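Local coordinates for uncharacterized protein (Trypanosoma cruzi, PDB 6NEY) that carries an N-terminal bromodomain, a helical-bundle module that probably recognises acetylated lysine, and may act in transcription, at residues Arg6-Pro11 with Ala64-Ser69. Sequence-based numbering, arbitrary orientation.
Sequences RQKFYP and ANEAYS
The Tyr10 ring has Tyr68 O at its edge, near the ring plane and 4.3 Å from CD2, while Ser69 O approaches CD2 obliquely; Phe9 CB sits over the centre of one face. Gln7 CB lies over one Phe9 face, offset toward the rim. In this bromodomain helical bundle, the N-terminal lead-in to helix 12-21 meets the loop after helix 56-64, a helix closed by a Schellman motif with Glu66, at positive phi, as C-prime residue. The Tyr10 ring also meets Tyr116 of helix 97-124, and its OH bonds to Val72 O. Ser69 O takes two backbone donors: Phe9 N at 2.8 Å, nearly in line with the carbonyl bond, and Tyr10 N at 3.2 Å, in the carbonyl plane on a lone pair. Both bonds are bent (133° at the Phe9 hydrogen); together they tie the Phe9-Tyr10 backbone to Ser69. Lys8 CG, anti to the backbone N (chi1 -171°), lies 4.0 Å from Ser69 CB, and the extended chain continues to Glu66, whose side chain it crosses at about a right angle. Lys8 also pairs with Glu12, probably easing the closeness of the Glu12 and Glu66 carboxylates. Ser69 OG bonds to Glu12 OE2 and lies 3.1 Å from Tyr10 O. In the salt bridge, Lys8 NZ reaches Glu66 OE2 at 2.9 Å, on the anti side and 28° out of the carboxylate plane.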
ATOM      1  N   ARG A   6     -18.823 -13.593  -0.563  1.00 55.42           N
ATOM      2  CA  ARG A   6     -17.471 -13.317  -1.160  1.00 53.65           C
ATOM      3  C   ARG A   6     -17.635 -12.883  -2.619  1.00 51.00           C
ATOM      4  O   ARG A   6     -17.468 -13.734  -3.515  1.00 58.56           O
ATOM      5  CB  ARG A   6     -16.561 -14.547  -1.068  1.00 52.12           C
ATOM      6  N   GLN A   7     -17.941 -11.601  -2.838  1.00 43.00           N
ATOM      7  CA  GLN A   7     -18.072 -10.981  -4.185  1.00 40.03           C
ATOM      8  C   GLN A   7     -16.718 -10.399  -4.602  1.00 35.26           C
ATOM      9  O   GLN A   7     -15.968  -9.922  -3.723  1.00 32.93           O
ATOM     10  CB  GLN A   7     -19.118  -9.868  -4.173  1.00 40.93           C
ATOM     11  CG  GLN A   7     -20.559 -10.352  -4.222  1.00 42.54           C
ATOM     12  CD  GLN A   7     -21.495  -9.167  -4.244  1.00 45.82           C
ATOM     13  OE1 GLN A   7     -21.636  -8.455  -3.255  1.00 49.90           O
ATOM     14  NE2 GLN A   7     -22.146  -8.945  -5.373  1.00 49.00           N
ATOM     15  N   LYS A   8     -16.415 -10.446  -5.897  1.00 32.80           N
ATOM     16  CA  LYS A   8     -15.249  -9.741  -6.486  1.00 30.44           C
ATOM     17  C   LYS A   8     -15.647  -8.287  -6.751  1.00 28.58           C
ATOM     18  O   LYS A   8     -16.307  -7.981  -7.790  1.00 29.34           O
ATOM     19  CB  LYS A   8     -14.755 -10.424  -7.754  1.00 30.51           C
ATOM     20  CG  LYS A   8     -13.447  -9.854  -8.250  1.00 29.34           C
ATOM     21  CD  LYS A   8     -13.058 -10.336  -9.618  1.00 31.28           C
ATOM     22  CE  LYS A   8     -11.738  -9.753 -10.048  1.00 30.13           C
ATOM     23  NZ  LYS A   8     -11.033 -10.643 -10.997  1.00 31.37           N
ATOM     24  N   PHE A   9     -15.274  -7.399  -5.839  1.00 24.85           N
ATOM     25  CA  PHE A   9     -15.750  -6.000  -5.885  1.00 22.75           C
ATOM     26  C   PHE A   9     -14.922  -5.238  -6.920  1.00 21.18           C
ATOM     27  O   PHE A   9     -15.437  -4.276  -7.433  1.00 21.56           O
ATOM     28  CB  PHE A   9     -15.657  -5.328  -4.516  1.00 23.54           C
ATOM     29  CG  PHE A   9     -16.693  -5.832  -3.548  1.00 23.94           C
ATOM     30  CD1 PHE A   9     -17.989  -5.349  -3.595  1.00 25.80           C
ATOM     31  CD2 PHE A   9     -16.371  -6.805  -2.613  1.00 27.25           C
ATOM     32  CE1 PHE A   9     -18.953  -5.818  -2.715  1.00 27.97           C
ATOM     33  CE2 PHE A   9     -17.343  -7.285  -1.746  1.00 27.47           C
ATOM     34  CZ  PHE A   9     -18.624  -6.787  -1.796  1.00 27.37           C
ATOM     35  N   TYR A  10     -13.680  -5.635  -7.184  1.00 20.20           N
ATOM     36  CA  TYR A  10     -12.707  -4.726  -7.833  1.00 20.85           C
ATOM     37  C   TYR A  10     -11.912  -5.426  -8.926  1.00 22.17           C
ATOM     38  O   TYR A  10     -11.350  -6.491  -8.722  1.00 25.55           O
ATOM     39  CB  TYR A  10     -11.777  -4.085  -6.799  1.00 20.35           C
ATOM     40  CG  TYR A  10     -12.481  -3.388  -5.674  1.00 20.73           C
ATOM     41  CD1 TYR A  10     -13.385  -2.372  -5.930  1.00 21.28           C
ATOM     42  CD2 TYR A  10     -12.273  -3.754  -4.358  1.00 19.99           C
ATOM     43  CE1 TYR A  10     -14.041  -1.712  -4.906  1.00 21.37           C
ATOM     44  CE2 TYR A  10     -12.909  -3.095  -3.320  1.00 20.89           C
ATOM     45  CZ  TYR A  10     -13.797  -2.079  -3.595  1.00 20.93           C
ATOM     46  OH  TYR A  10     -14.461  -1.434  -2.592  1.00 24.13           O
ATOM     47  N   PRO A  11     -11.782  -4.801 -10.111  1.00 21.23           N
ATOM     48  CA  PRO A  11     -10.959  -5.366 -11.173  1.00 21.67           C
ATOM     49  C   PRO A  11      -9.472  -5.204 -10.819  1.00 22.32           C
ATOM     50  O   PRO A  11      -9.082  -4.151 -10.349  1.00 19.80           O
ATOM     51  CB  PRO A  11     -11.317  -4.589 -12.448  1.00 21.06           C
ATOM     52  CG  PRO A  11     -12.225  -3.454 -12.001  1.00 21.94           C
ATOM     53  CD  PRO A  11     -12.390  -3.516 -10.492  1.00 22.07           C
ATOM     54  N   ALA A  64      -2.418  -7.435  -8.830  1.00 25.22           N
ATOM     55  CA  ALA A  64      -2.453  -8.119 -10.141  1.00 25.88           C
ATOM     56  C   ALA A  64      -2.882  -9.590  -9.952  1.00 28.49           C
ATOM     57  O   ALA A  64      -3.549 -10.136 -10.835  1.00 27.10           O
ATOM     58  CB  ALA A  64      -1.100  -7.965 -10.773  1.00 25.02           C
ATOM     59  N   ASN A  65      -2.576 -10.178  -8.798  1.00 29.87           N
ATOM     60  CA  ASN A  65      -2.824 -11.606  -8.477  1.00 32.93           C
ATOM     61  C   ASN A  65      -4.186 -11.771  -7.801  1.00 34.87           C
ATOM     62  O   ASN A  65      -4.454 -12.892  -7.335  1.00 34.67           O
ATOM     63  CB  ASN A  65      -1.731 -12.184  -7.570  1.00 33.91           C
ATOM     64  CG  ASN A  65      -0.386 -12.297  -8.257  1.00 39.44           C
ATOM     65  N   GLU A  66      -5.011 -10.713  -7.733  1.00 35.12           N
ATOM     66  CA  GLU A  66      -6.389 -10.749  -7.151  1.00 34.36           C
ATOM     67  C   GLU A  66      -6.369 -10.814  -5.618  1.00 32.53           C
ATOM     68  O   GLU A  66      -7.447 -11.020  -5.041  1.00 33.94           O
ATOM     69  CB  GLU A  66      -7.206 -11.968  -7.602  1.00 40.95           C
ATOM     70  CG  GLU A  66      -7.182 -12.285  -9.087  1.00 44.60           C
ATOM     71  CD  GLU A  66      -8.364 -13.165  -9.483  1.00 53.09           C
ATOM     72  OE1 GLU A  66      -8.488 -14.267  -8.899  1.00 60.94           O
ATOM     73  OE2 GLU A  66      -9.199 -12.731 -10.317  1.00 53.68           O
ATOM     74  N   ALA A  67      -5.242 -10.557  -4.960  1.00 31.20           N
ATOM     75  CA  ALA A  67      -5.124 -10.644  -3.484  1.00 30.13           C
ATOM     76  C   ALA A  67      -6.158  -9.730  -2.805  1.00 28.89           C
ATOM     77  O   ALA A  67      -6.695 -10.100  -1.738  1.00 27.61           O
ATOM     78  CB  ALA A  67      -3.721 -10.284  -3.066  1.00 32.32           C
ATOM     79  N   TYR A  68      -6.455  -8.569  -3.407  1.00 28.64           N
ATOM     80  CA  TYR A  68      -7.207  -7.464  -2.751  1.00 25.85           C
ATOM     81  C   TYR A  68      -8.652  -7.336  -3.267  1.00 26.03           C
ATOM     82  O   TYR A  68      -9.421  -6.561  -2.664  1.00 26.57           O
ATOM     83  CB  TYR A  68      -6.492  -6.126  -2.996  1.00 25.41           C
ATOM     84  CG  TYR A  68      -5.079  -6.010  -2.491  1.00 25.53           C
ATOM     85  CD1 TYR A  68      -4.705  -6.402  -1.208  1.00 27.35           C
ATOM     86  CD2 TYR A  68      -4.108  -5.435  -3.298  1.00 25.13           C
ATOM     87  CE1 TYR A  68      -3.400  -6.242  -0.757  1.00 25.43           C
ATOM     88  CE2 TYR A  68      -2.811  -5.256  -2.861  1.00 27.45           C
ATOM     89  CZ  TYR A  68      -2.444  -5.677  -1.592  1.00 27.78           C
ATOM     90  OH  TYR A  68      -1.142  -5.484  -1.214  1.00 25.08           O
ATOM     91  N   SER A  69      -9.030  -8.055  -4.324  1.00 24.11           N
ATOM     92  CA  SER A  69     -10.237  -7.746  -5.151  1.00 25.58           C
ATOM     93  C   SER A  69     -11.544  -8.126  -4.437  1.00 27.70           C
ATOM     94  O   SER A  69     -12.616  -7.725  -4.942  1.00 25.03           O
ATOM     95  CB  SER A  69     -10.159  -8.411  -6.487  1.00 25.93           C
ATOM     96  OG  SER A  69      -9.037  -7.963  -7.231  1.00 28.48           O
TER